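Local coordinates for uncharacterized protein (Exiguobacterium sibiricum, PDB 3B77) that is of unknown function but folds as a bacterial pleckstrin-homology domain joined to a long helical region that probably serves in oligomerisation, at residues A[39-44]-A[99-104]. Sequence-based numbering, arbitrary orientation.
Sequences DEYCFT and YSIDVD
I101 lays its side chain lengthwise over one face of the Y41 ring, the main apolar contact between strands 39-44 and 99-104. Its CD1 methyl makes a CH-pi contact 3.7 Å from the ring centroid, 19° off the normal. The nearest ring atom to I101 CD1 is Y41 CD1, at 3.5 Å. I101 CG2 lies over the opposite rim of the same face, 3.9 Å from both Y41 CD2 and Y41 CE2. CG1 of I101 lies beside the backbone N (chi1 -52°) and the chain runs on extended to CD1, which spreads the two methyls over separate parts of the ring. CD1 also meets the edge of a second aromatic, 4.3 Å from F43 CZ.

The two tyrosines touch only at their rims: Y41 CE1 and Y99 CE2 are 3.7 Å apart, each near the plane of the other ring, so neither covers a face. H50 joins this aromatic group, stacking on Y41 and meeting Y99 edge to face.

No hydrogen bond links the segments. The strands cross at 102° with axes 10.0 Å apart, Y41 belonging to the first sheet of the PH fold and I101 to the second, paired with strand 87-94. Cutting Y41 back to an alanine is likely to leave I101 CD1 without its aromatic face and open a gap beside Y99 and H50. With all four touching residues buried, the two near-orthogonal sheets of this fold are joined here through side chains alone, by dispersion and CH-pi contact.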
ATOM      1  N   ASP A  39      -4.669 -59.962  26.666  1.00 75.10           N
ATOM      2  CA  ASP A  39      -4.589 -59.229  25.405  1.00 72.44           C
ATOM      3  C   ASP A  39      -4.130 -60.102  24.252  1.00 70.74           C
ATOM      4  O   ASP A  39      -3.588 -61.180  24.457  1.00 70.02           O
ATOM      5  CB  ASP A  39      -3.623 -58.045  25.543  1.00 72.57           C
ATOM      6  CG  ASP A  39      -4.069 -57.035  26.577  1.00 72.84           C
ATOM      7  OD1 ASP A  39      -3.823 -57.286  27.775  1.00 76.58           O
ATOM      8  OD2 ASP A  39      -4.626 -55.982  26.199  1.00 71.57           O
ATOM      9  N   GLU A  40      -4.356 -59.608  23.037  1.00 69.16           N
ATOM     10  CA  GLU A  40      -3.878 -60.245  21.817  1.00 68.28           C
ATOM     11  C   GLU A  40      -3.408 -59.132  20.862  1.00 66.22           C
ATOM     12  O   GLU A  40      -4.188 -58.253  20.509  1.00 65.79           O
ATOM     13  CB  GLU A  40      -4.995 -61.058  21.206  1.00 69.21           C
ATOM     14  CG  GLU A  40      -4.509 -62.207  20.364  1.00 71.50           C
ATOM     15  CD  GLU A  40      -5.578 -63.266  20.090  1.00 72.39           C
ATOM     16  OE1 GLU A  40      -6.199 -63.766  21.052  1.00 74.01           O
ATOM     17  OE2 GLU A  40      -5.766 -63.627  18.912  1.00 70.76           O
ATOM     18  N   TYR A  41      -2.123 -59.146  20.504  1.00 63.10           N
ATOM     19  CA  TYR A  41      -1.512 -58.092  19.697  1.00 60.59           C
ATOM     20  C   TYR A  41      -1.147 -58.654  18.330  1.00 59.68           C
ATOM     21  O   TYR A  41      -0.205 -59.411  18.198  1.00 59.39           O
ATOM     22  CB  TYR A  41      -0.260 -57.562  20.387  1.00 59.77           C
ATOM     23  CG  TYR A  41      -0.501 -57.033  21.768  1.00 59.29           C
ATOM     24  CD1 TYR A  41      -0.883 -55.730  21.975  1.00 59.18           C
ATOM     25  CD2 TYR A  41      -0.327 -57.840  22.875  1.00 61.05           C
ATOM     26  CE1 TYR A  41      -1.088 -55.241  23.239  1.00 60.16           C
ATOM     27  CE2 TYR A  41      -0.532 -57.368  24.156  1.00 60.16           C
ATOM     28  CZ  TYR A  41      -0.908 -56.068  24.331  1.00 60.76           C
ATOM     29  OH  TYR A  41      -1.122 -55.575  25.589  1.00 61.84           O
ATOM     30  N   CYS A  42      -1.872 -58.245  17.306  1.00 58.78           N
ATOM     31  CA  CYS A  42      -1.729 -58.822  15.978  1.00 57.98           C
ATOM     32  C   CYS A  42      -1.158 -57.795  15.037  1.00 57.12           C
ATOM     33  O   CYS A  42      -1.783 -56.780  14.805  1.00 57.93           O
ATOM     34  CB  CYS A  42      -3.116 -59.249  15.517  1.00 58.27           C
ATOM     35  SG  CYS A  42      -3.227 -60.069  13.963  1.00 60.07           S
ATOM     36  N   PHE A  43       0.052 -58.044  14.541  1.00 56.56           N
ATOM     37  CA  PHE A  43       0.740 -57.135  13.627  1.00 55.11           C
ATOM     38  C   PHE A  43       0.616 -57.655  12.204  1.00 55.43           C
ATOM     39  O   PHE A  43       1.175 -58.685  11.876  1.00 54.20           O
ATOM     40  CB  PHE A  43       2.213 -57.009  13.988  1.00 54.71           C
ATOM     41  CG  PHE A  43       2.461 -56.402  15.344  1.00 54.73           C
ATOM     42  CD1 PHE A  43       2.440 -57.192  16.484  1.00 55.00           C
ATOM     43  CD2 PHE A  43       2.716 -55.054  15.471  1.00 54.02           C
ATOM     44  CE1 PHE A  43       2.684 -56.637  17.737  1.00 56.45           C
ATOM     45  CE2 PHE A  43       2.962 -54.493  16.685  1.00 55.87           C
ATOM     46  CZ  PHE A  43       2.947 -55.279  17.837  1.00 56.38           C
ATOM     47  N   THR A  44      -0.115 -56.918  11.371  1.00 56.36           N
ATOM     48  CA  THR A  44      -0.330 -57.287   9.971  1.00 56.46           C
ATOM     49  C   THR A  44       0.414 -56.301   9.078  1.00 56.78           C
ATOM     50  O   THR A  44       1.037 -55.339   9.580  1.00 56.54           O
ATOM     51  CB  THR A  44      -1.838 -57.251   9.567  1.00 56.30           C
ATOM     52  OG1 THR A  44      -2.234 -55.907   9.283  1.00 56.62           O
ATOM     53  CG2 THR A  44      -2.734 -57.832  10.658  1.00 54.49           C
ATOM     54  N   TYR A  99       2.186 -48.176  23.794  1.00 71.95           N
ATOM     55  CA  TYR A  99       2.110 -49.618  23.863  1.00 70.70           C
ATOM     56  C   TYR A  99       3.353 -50.136  24.504  1.00 70.71           C
ATOM     57  O   TYR A  99       4.448 -49.795  24.109  1.00 70.98           O
ATOM     58  CB  TYR A  99       1.930 -50.252  22.483  1.00 70.18           C
ATOM     59  CG  TYR A  99       0.482 -50.398  22.126  1.00 69.65           C
ATOM     60  CD1 TYR A  99      -0.245 -49.329  21.611  1.00 70.60           C
ATOM     61  CD2 TYR A  99      -0.185 -51.586  22.350  1.00 69.22           C
ATOM     62  CE1 TYR A  99      -1.603 -49.457  21.302  1.00 69.35           C
ATOM     63  CE2 TYR A  99      -1.545 -51.724  22.050  1.00 69.06           C
ATOM     64  CZ  TYR A  99      -2.248 -50.659  21.529  1.00 69.10           C
ATOM     65  OH  TYR A  99      -3.588 -50.808  21.258  1.00 68.73           O
ATOM     66  N   SER A 100       3.154 -50.943  25.535  1.00 71.33           N
ATOM     67  CA  SER A 100       4.219 -51.612  26.225  1.00 71.13           C
ATOM     68  C   SER A 100       3.774 -53.056  26.323  1.00 69.32           C
ATOM     69  O   SER A 100       2.763 -53.338  26.943  1.00 69.24           O
ATOM     70  CB  SER A 100       4.395 -51.013  27.607  1.00 71.75           C
ATOM     71  OG  SER A 100       5.293 -51.804  28.365  1.00 76.02           O
ATOM     72  N   ILE A 101       4.513 -53.966  25.701  1.00 67.82           N
ATOM     73  CA  ILE A 101       4.132 -55.377  25.674  1.00 66.29           C
ATOM     74  C   ILE A 101       5.235 -56.235  26.271  1.00 67.64           C
ATOM     75  O   ILE A 101       6.372 -56.180  25.811  1.00 66.33           O
ATOM     76  CB  ILE A 101       3.826 -55.842  24.226  1.00 65.61           C
ATOM     77  CG1 ILE A 101       2.801 -54.898  23.560  1.00 63.77           C
ATOM     78  CG2 ILE A 101       3.323 -57.280  24.226  1.00 63.20           C
ATOM     79  CD1 ILE A 101       2.608 -55.142  22.078  1.00 63.15           C
ATOM     80  N   ASP A 102       4.885 -57.005  27.307  1.00 69.83           N
ATOM     81  CA  ASP A 102       5.818 -57.931  27.984  1.00 71.22           C
ATOM     82  C   ASP A 102       5.725 -59.305  27.351  1.00 69.62           C
ATOM     83  O   ASP A 102       4.629 -59.815  27.159  1.00 69.35           O
ATOM     84  CB  ASP A 102       5.502 -58.037  29.474  1.00 73.77           C
ATOM     85  CG  ASP A 102       5.918 -56.795  30.248  1.00 77.40           C
ATOM     86  OD1 ASP A 102       7.078 -56.356  30.085  1.00 84.55           O
ATOM     87  OD2 ASP A 102       5.102 -56.268  31.032  1.00 83.72           O
ATOM     88  N   VAL A 103       6.872 -59.891  27.023  1.00 68.51           N
ATOM     89  CA  VAL A 103       6.922 -61.145  26.296  1.00 68.25           C
ATOM     90  C   VAL A 103       7.895 -62.113  26.971  1.00 71.18           C
ATOM     91  O   VAL A 103       8.952 -61.709  27.467  1.00 70.62           O
ATOM     92  CB  VAL A 103       7.351 -60.923  24.821  1.00 67.15           C
ATOM     93  CG1 VAL A 103       7.302 -62.210  24.041  1.00 63.98           C
ATOM     94  CG2 VAL A 103       6.472 -59.907  24.165  1.00 65.32           C
ATOM     95  N   ASP A 104       7.518 -63.393  26.967  1.00 73.82           N
ATOM     96  CA  ASP A 104       8.325 -64.477  27.500  1.00 75.54           C
ATOM     97  C   ASP A 104       9.764 -64.359  27.018  1.00 75.78           C
ATOM     98  O   ASP A 104      10.020 -64.448  25.813  1.00 74.98           O
ATOM     99  CB  ASP A 104       7.724 -65.812  27.033  1.00 77.20           C
ATOM    100  CG  ASP A 104       8.336 -67.039  27.730  1.00 78.30           C
ATOM    101  OD1 ASP A 104       9.515 -67.012  28.188  1.00 79.59           O
ATOM    102  OD2 ASP A 104       7.606 -68.054  27.785  1.00 80.55           O
TER